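Local coordinates for protein CalsepRRP (Calystegia sepium, PDB 1JY5) that probably binds RNA and may cleave it, as ribonucleases of the T2 family do, at residues 124-127 against 128-132; 134-138 against 139-143. All blocks are in the same frame, centred on the assembly; numbering follows the deposited sequence.

Contact 1 (124-127 against 128-132)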
ATOM      1  N   LEU A 124      -3.770  -5.205  -7.492  1.00 13.33           N
ATOM      2  CA  LEU A 124      -5.044  -5.604  -6.904  1.00 13.68           C
ATOM      3  C   LEU A 124      -5.048  -7.109  -6.633  1.00 12.24           C
ATOM      4  O   LEU A 124      -5.524  -7.557  -5.591  1.00 12.62           O
ATOM      5  CB  LEU A 124      -6.206  -5.226  -7.836  1.00 14.06           C
ATOM      6  CG  LEU A 124      -6.713  -3.779  -7.722  1.00 16.48           C
ATOM      7  CD1 LEU A 124      -5.540  -2.819  -7.555  1.00 21.50           C
ATOM      8  CD2 LEU A 124      -7.521  -3.424  -8.962  1.00 16.35           C
ATOM      9  N   MET A 125      -4.505  -7.884  -7.567  1.00 10.76           N
ATOM     10  CA  MET A 125      -4.450  -9.333  -7.408  1.00 10.80           C
ATOM     11  C   MET A 125      -3.739  -9.711  -6.121  1.00 11.79           C
ATOM     12  O   MET A 125      -4.256 -10.494  -5.332  1.00 13.06           O
ATOM     13  CB  MET A 125      -3.725  -9.977  -8.591  1.00  9.65           C
ATOM     14  CG  MET A 125      -3.670 -11.503  -8.543  1.00  9.57           C
ATOM     15  SD  MET A 125      -2.671 -12.169  -9.902  1.00 15.79           S
ATOM     16  CE  MET A 125      -1.025 -11.814  -9.264  1.00 14.32           C
ATOM     17  N   LEU A 126      -2.545  -9.161  -5.916  1.00 11.59           N
ATOM     18  CA  LEU A 126      -1.772  -9.449  -4.712  1.00 13.96           C
ATOM     19  C   LEU A 126      -2.537  -8.970  -3.479  1.00 14.50           C
ATOM     20  O   LEU A 126      -2.583  -9.661  -2.457  1.00 12.55           O
ATOM     21  CB  LEU A 126      -0.400  -8.764  -4.791  1.00 13.83           C
ATOM     22  CG  LEU A 126       0.553  -9.254  -5.898  1.00 13.10           C
ATOM     23  CD1 LEU A 126       1.785  -8.364  -5.964  1.00 13.51           C
ATOM     24  CD2 LEU A 126       0.957 -10.702  -5.622  1.00 14.28           C
ATOM     25  N   TYR A 127      -3.145  -7.789  -3.585  1.00 13.45           N
ATOM     26  CA  TYR A 127      -3.919  -7.213  -2.489  1.00 12.29           C
ATOM     27  C   TYR A 127      -5.075  -8.120  -2.072  1.00 14.33           C
ATOM     28  O   TYR A 127      -5.339  -8.289  -0.885  1.00 14.39           O
ATOM     29  CB  TYR A 127      -4.477  -5.849  -2.898  1.00 11.60           C
ATOM     30  CG  TYR A 127      -5.461  -5.260  -1.906  1.00 11.93           C
ATOM     31  CD1 TYR A 127      -5.021  -4.597  -0.758  1.00 13.67           C
ATOM     32  CD2 TYR A 127      -6.834  -5.360  -2.123  1.00 12.90           C
ATOM     33  CE1 TYR A 127      -5.930  -4.039   0.148  1.00 14.80           C
ATOM     34  CE2 TYR A 127      -7.751  -4.811  -1.226  1.00 16.05           C
ATOM     35  CZ  TYR A 127      -7.291  -4.149  -0.097  1.00 13.74           C
ATOM     36  OH  TYR A 127      -8.199  -3.575   0.768  1.00 15.84           O
ATOM     37  N   PHE A 128      -5.779  -8.679  -3.052  1.00 12.55           N
ATOM     38  CA  PHE A 128      -6.907  -9.568  -2.768  1.00 14.60           C
ATOM     39  C   PHE A 128      -6.438 -10.932  -2.286  1.00 16.23           C
ATOM     40  O   PHE A 128      -7.091 -11.561  -1.450  1.00 17.67           O
ATOM     41  CB  PHE A 128      -7.772  -9.763  -4.015  1.00 13.08           C
ATOM     42  CG  PHE A 128      -8.567  -8.552  -4.396  1.00 17.19           C
ATOM     43  CD1 PHE A 128      -8.640  -8.148  -5.727  1.00 15.83           C
ATOM     44  CD2 PHE A 128      -9.244  -7.811  -3.429  1.00 16.09           C
ATOM     45  CE1 PHE A 128      -9.381  -7.028  -6.093  1.00 15.95           C
ATOM     46  CE2 PHE A 128      -9.991  -6.687  -3.786  1.00 14.50           C
ATOM     47  CZ  PHE A 128     -10.057  -6.293  -5.119  1.00 14.44           C
ATOM     48  N   LYS A 129      -5.311 -11.397  -2.818  1.00 15.67           N
ATOM     49  CA  LYS A 129      -4.789 -12.702  -2.426  1.00 16.66           C
ATOM     50  C   LYS A 129      -4.330 -12.727  -0.970  1.00 18.43           C
ATOM     51  O   LYS A 129      -4.644 -13.661  -0.230  1.00 17.26           O
ATOM     52  CB  LYS A 129      -3.620 -13.111  -3.331  1.00 16.34           C
ATOM     53  CG  LYS A 129      -3.056 -14.481  -2.980  1.00 18.52           C
ATOM     54  CD  LYS A 129      -1.895 -14.880  -3.866  1.00 15.54           C
ATOM     55  CE  LYS A 129      -1.434 -16.298  -3.534  1.00 19.45           C
ATOM     56  NZ  LYS A 129      -0.214 -16.668  -4.300  1.00 16.46           N
ATOM     57  N   TYR A 130      -3.578 -11.704  -0.569  1.00 16.53           N
ATOM     58  CA  TYR A 130      -3.071 -11.618   0.794  1.00 19.79           C
ATOM     59  C   TYR A 130      -3.788 -10.536   1.588  1.00 20.90           C
ATOM     60  O   TYR A 130      -3.285  -9.421   1.741  1.00 20.02           O
ATOM     61  CB  TYR A 130      -1.564 -11.336   0.785  1.00 19.25           C
ATOM     62  CG  TYR A 130      -0.760 -12.382   0.049  1.00 21.46           C
ATOM     63  CD1 TYR A 130      -0.304 -12.158  -1.250  1.00 22.76           C
ATOM     64  CD2 TYR A 130      -0.461 -13.608   0.648  1.00 22.16           C
ATOM     65  CE1 TYR A 130       0.430 -13.126  -1.935  1.00 22.41           C
ATOM     66  CE2 TYR A 130       0.271 -14.580  -0.030  1.00 22.79           C
ATOM     67  CZ  TYR A 130       0.712 -14.329  -1.319  1.00 23.23           C
ATOM     68  OH  TYR A 130       1.436 -15.285  -1.993  1.00 27.58           O
ATOM     69  N   ASN A 131      -4.967 -10.879   2.096  1.00 19.56           N
ATOM     70  CA  ASN A 131      -5.772  -9.945   2.868  1.00 20.52           C
ATOM     71  C   ASN A 131      -5.165  -9.769   4.250  1.00 19.85           C
ATOM     72  O   ASN A 131      -5.406 -10.572   5.154  1.00 19.33           O
ATOM     73  CB  ASN A 131      -7.199 -10.467   3.002  1.00 21.19           C
ATOM     74  CG  ASN A 131      -8.139  -9.427   3.567  1.00 22.11           C
ATOM     75  OD1 ASN A 131      -7.740  -8.584   4.374  1.00 22.15           O
ATOM     76  ND2 ASN A 131      -9.397  -9.486   3.158  1.00 22.88           N
ATOM     77  N   ILE A 132      -4.376  -8.718   4.413  1.00 17.65           N
ATOM     78  CA  ILE A 132      -3.734  -8.463   5.689  1.00 19.11           C
ATOM     79  C   ILE A 132      -4.753  -8.110   6.764  1.00 20.75           C
ATOM     80  O   ILE A 132      -4.573  -8.455   7.931  1.00 20.86           O
ATOM     81  CB  ILE A 132      -2.704  -7.335   5.557  1.00 19.83           C
ATOM     82  CG1 ILE A 132      -1.729  -7.667   4.420  1.00 17.72           C
ATOM     83  CG2 ILE A 132      -1.951  -7.157   6.866  1.00 20.34           C
ATOM     84  CD1 ILE A 132      -1.044  -9.033   4.573  1.00 20.09           C
TER
HETATM   85  O   HOH W   1      -4.208  -6.810   1.383  1.00 21.99           O
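The last turn of helix 116-129 sets the rings of Tyr127 and Phe128 against each other. The edge of Tyr127 is directed at the face of Phe128 in an offset edge-to-face pair, with ring centres 5.5 Å apart and planes at 64°. The nearest ring carbons are CD2 of Tyr127 and CD2 of Phe128, 3.7 Å apart, and CE2 of Phe128 also sits at the Tyr127 edge. CG of Tyr127 stands opposite its backbone N (chi1 171°), that of Phe128 beside its N (chi1 -71°). The Phe128 ring is thereby folded back one turn, bringing its CE1 to 4.0 Å from CB of Leu124. The backbone carries the regular i to i+4 bonds of an alpha-helix: Phe128 N reaches Leu124 O at 2.8 Å, Lys129 N binds Met125 O, and Tyr130 N binds Leu126 O at 3.0 Å. In this alpha-beta fold the helix packs on the antiparallel sheet, Tyr127 touching Ile42 and Leu12 while its OH bonds to Phe40 O; Phe128 instead meets Tyr78 edge-to-face. At Tyr130 the chain leaves helical geometry. A water joins the parting carbonyls, donating to Tyr127 O at 2.9 Å and to Tyr130 O at 2.8 Å. The extended Lys129 chain runs alongside the Tyr130 ring, CG over one face near the rim, and its NZ donates to Tyr130 OH at 3.2 Å. Asn131 then serves as N-cap of helix 132-137, its OD1 accepting from Glu134 N.

Contact 2 (134-138 against 139-143); sequences EILSE and SGYLP
Leu142 keeps CG beside its backbone N (chi1 -45°), a torsion that lets CD2 curl back to the helix end, 3.5 Å from CA of Ser137 and nearly as close to its CB. Tyr141 has a similar first torsion (chi1 -53°) and places its ring with Leu136 O at the edge, near the ring plane; CB of Tyr141 rests 4.0 Å from CB of Leu136. Both contacts flank the Schellman motif that terminates helix 132-137. Its outer bond runs from Tyr141 N to Leu136 O at 3.0 Å, its inner one from Gly140 N to Ser137 O at 3.2 Å. Leu136 O also accepts from Ser139 N at 2.9 Å, so two N-H groups grip it, one from each face of the carbonyl plane and neither on a lone pair. Gly140 is the C-prime residue; its positive phi (93°) is a backbone conformation that suits glycine. Ser137 to Gly140 form a type I beta turn. Beside it, a water is hydrogen-bonded to Ser139 OG at 2.8 Å; its approach to Ile135 O is shorter than usual and so doubtful. Ser137 OG turns back into the helix, where Glu134 O and Ser133 O both lie within reach of its single proton. Beyond the turn, Leu136 and Tyr141 both pack on Ile154 of helix 151-162, which also receives Ile135 at Ala161 and Ser139 at Ala157. The Tyr141 ring further meets that of Tyr149, whose OH bonds to Leu142 O at the start of strand 149-150.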
ATOM      1  N   GLU A 134      -7.689  -9.329   7.108  1.00 24.70           N
ATOM      2  CA  GLU A 134      -8.287 -10.588   7.547  1.00 26.71           C
ATOM      3  C   GLU A 134      -7.327 -11.361   8.447  1.00 25.91           C
ATOM      4  O   GLU A 134      -7.743 -11.998   9.416  1.00 26.34           O
ATOM      5  CB  GLU A 134      -8.660 -11.453   6.335  1.00 30.03           C
ATOM      6  CG  GLU A 134      -9.248 -12.818   6.699  1.00 37.50           C
ATOM      7  CD  GLU A 134      -9.528 -13.694   5.484  1.00 41.13           C
ATOM      8  OE1 GLU A 134     -10.293 -13.260   4.597  1.00 44.36           O
ATOM      9  OE2 GLU A 134      -8.986 -14.820   5.419  1.00 44.02           O
ATOM     10  N   ILE A 135      -6.041 -11.311   8.122  1.00 24.65           N
ATOM     11  CA  ILE A 135      -5.042 -12.006   8.921  1.00 24.63           C
ATOM     12  C   ILE A 135      -4.999 -11.424  10.332  1.00 25.04           C
ATOM     13  O   ILE A 135      -4.925 -12.160  11.317  1.00 24.61           O
ATOM     14  CB  ILE A 135      -3.643 -11.899   8.286  1.00 23.65           C
ATOM     15  CG1 ILE A 135      -3.588 -12.755   7.015  1.00 23.78           C
ATOM     16  CG2 ILE A 135      -2.577 -12.344   9.285  1.00 24.18           C
ATOM     17  CD1 ILE A 135      -2.288 -12.635   6.240  1.00 20.67           C
ATOM     18  N   LEU A 136      -5.051 -10.101  10.430  1.00 25.35           N
ATOM     19  CA  LEU A 136      -5.023  -9.456  11.736  1.00 27.40           C
ATOM     20  C   LEU A 136      -6.309  -9.724  12.517  1.00 27.68           C
ATOM     21  O   LEU A 136      -6.259 -10.056  13.700  1.00 27.03           O
ATOM     22  CB  LEU A 136      -4.811  -7.945  11.590  1.00 26.12           C
ATOM     23  CG  LEU A 136      -3.442  -7.486  11.082  1.00 25.55           C
ATOM     24  CD1 LEU A 136      -3.371  -5.970  11.166  1.00 24.04           C
ATOM     25  CD2 LEU A 136      -2.327  -8.117  11.913  1.00 24.60           C
ATOM     26  N   SER A 137      -7.455  -9.597  11.856  1.00 29.73           N
ATOM     27  CA  SER A 137      -8.731  -9.824  12.526  1.00 32.82           C
ATOM     28  C   SER A 137      -8.832 -11.225  13.123  1.00 33.42           C
ATOM     29  O   SER A 137      -9.304 -11.395  14.247  1.00 33.58           O
ATOM     30  CB  SER A 137      -9.900  -9.580  11.563  1.00 33.79           C
ATOM     31  OG  SER A 137      -9.826 -10.425  10.431  1.00 38.59           O
ATOM     32  N   GLU A 138      -8.380 -12.228  12.380  1.00 34.15           N
ATOM     33  CA  GLU A 138      -8.436 -13.601  12.867  1.00 34.83           C
ATOM     34  C   GLU A 138      -7.447 -13.848  14.009  1.00 35.22           C
ATOM     35  O   GLU A 138      -7.443 -14.919  14.615  1.00 35.22           O
ATOM     36  CB  GLU A 138      -8.171 -14.576  11.717  1.00 36.38           C
ATOM     37  CG  GLU A 138      -9.092 -14.351  10.525  1.00 39.55           C
ATOM     38  CD  GLU A 138      -8.872 -15.352   9.414  1.00 42.16           C
ATOM     39  OE1 GLU A 138      -7.704 -15.727   9.173  1.00 44.57           O
ATOM     40  OE2 GLU A 138      -9.864 -15.749   8.769  1.00 43.49           O
ATOM     41  N   SER A 139      -6.608 -12.857  14.302  1.00 33.80           N
ATOM     42  CA  SER A 139      -5.636 -12.987  15.384  1.00 33.30           C
ATOM     43  C   SER A 139      -5.959 -12.086  16.570  1.00 31.93           C
ATOM     44  O   SER A 139      -5.146 -11.932  17.483  1.00 32.11           O
ATOM     45  CB  SER A 139      -4.224 -12.679  14.883  1.00 33.93           C
ATOM     46  OG  SER A 139      -3.637 -13.823  14.291  1.00 37.96           O
ATOM     47  N   GLY A 140      -7.143 -11.483  16.549  1.00 30.70           N
ATOM     48  CA  GLY A 140      -7.553 -10.618  17.643  1.00 29.57           C
ATOM     49  C   GLY A 140      -7.231  -9.146  17.466  1.00 28.18           C
ATOM     50  O   GLY A 140      -7.589  -8.333  18.317  1.00 26.18           O
ATOM     51  N   TYR A 141      -6.558  -8.793  16.374  1.00 26.98           N
ATOM     52  CA  TYR A 141      -6.209  -7.400  16.127  1.00 26.54           C
ATOM     53  C   TYR A 141      -7.257  -6.757  15.231  1.00 26.21           C
ATOM     54  O   TYR A 141      -7.189  -6.833  14.001  1.00 25.67           O
ATOM     55  CB  TYR A 141      -4.818  -7.306  15.498  1.00 24.97           C
ATOM     56  CG  TYR A 141      -3.769  -8.042  16.294  1.00 25.08           C
ATOM     57  CD1 TYR A 141      -3.431  -9.358  15.987  1.00 24.89           C
ATOM     58  CD2 TYR A 141      -3.149  -7.443  17.391  1.00 25.72           C
ATOM     59  CE1 TYR A 141      -2.503 -10.063  16.749  1.00 25.26           C
ATOM     60  CE2 TYR A 141      -2.220  -8.140  18.163  1.00 24.83           C
ATOM     61  CZ  TYR A 141      -1.905  -9.449  17.836  1.00 26.11           C
ATOM     62  OH  TYR A 141      -0.999 -10.150  18.600  1.00 26.38           O
ATOM     63  N   LEU A 142      -8.223  -6.110  15.873  1.00 25.60           N
ATOM     64  CA  LEU A 142      -9.337  -5.474  15.187  1.00 25.88           C
ATOM     65  C   LEU A 142      -9.316  -3.951  15.304  1.00 25.73           C
ATOM     66  O   LEU A 142      -8.647  -3.391  16.173  1.00 25.36           O
ATOM     67  CB  LEU A 142     -10.646  -6.005  15.783  1.00 28.07           C
ATOM     68  CG  LEU A 142     -10.737  -7.518  15.997  1.00 29.08           C
ATOM     69  CD1 LEU A 142     -11.825  -7.829  17.017  1.00 32.29           C
ATOM     70  CD2 LEU A 142     -11.019  -8.210  14.672  1.00 30.70           C
ATOM     71  N   PRO A 143     -10.046  -3.259  14.412  1.00 24.87           N
ATOM     72  CA  PRO A 143     -10.085  -1.794  14.472  1.00 26.16           C
ATOM     73  C   PRO A 143     -10.666  -1.396  15.837  1.00 26.65           C
ATOM     74  O   PRO A 143     -11.644  -1.994  16.285  1.00 25.92           O
ATOM     75  CB  PRO A 143     -11.020  -1.430  13.319  1.00 26.74           C
ATOM     76  CG  PRO A 143     -10.784  -2.545  12.330  1.00 26.50           C
ATOM     77  CD  PRO A 143     -10.756  -3.760  13.223  1.00 25.76           C
TER
HETATM   78  O   HOH W   2      -4.305 -14.529  11.685  1.00 22.13           O

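Contacts 1 and 2 follow in series along the chain, the first at the end of helix 116-129 and the second at the end of helix 132-137. Their centres are about 15 Å apart. What joins them is the short connection in which Asn131 caps the N-terminus of helix 132-137. Both rest on helix 151-162, but they meet different parts of it. The centre of contact 1 is about 10 Å from the centre of the chain, that of contact 2 about 18 Å, so the path leads outward from the sheet to the surface.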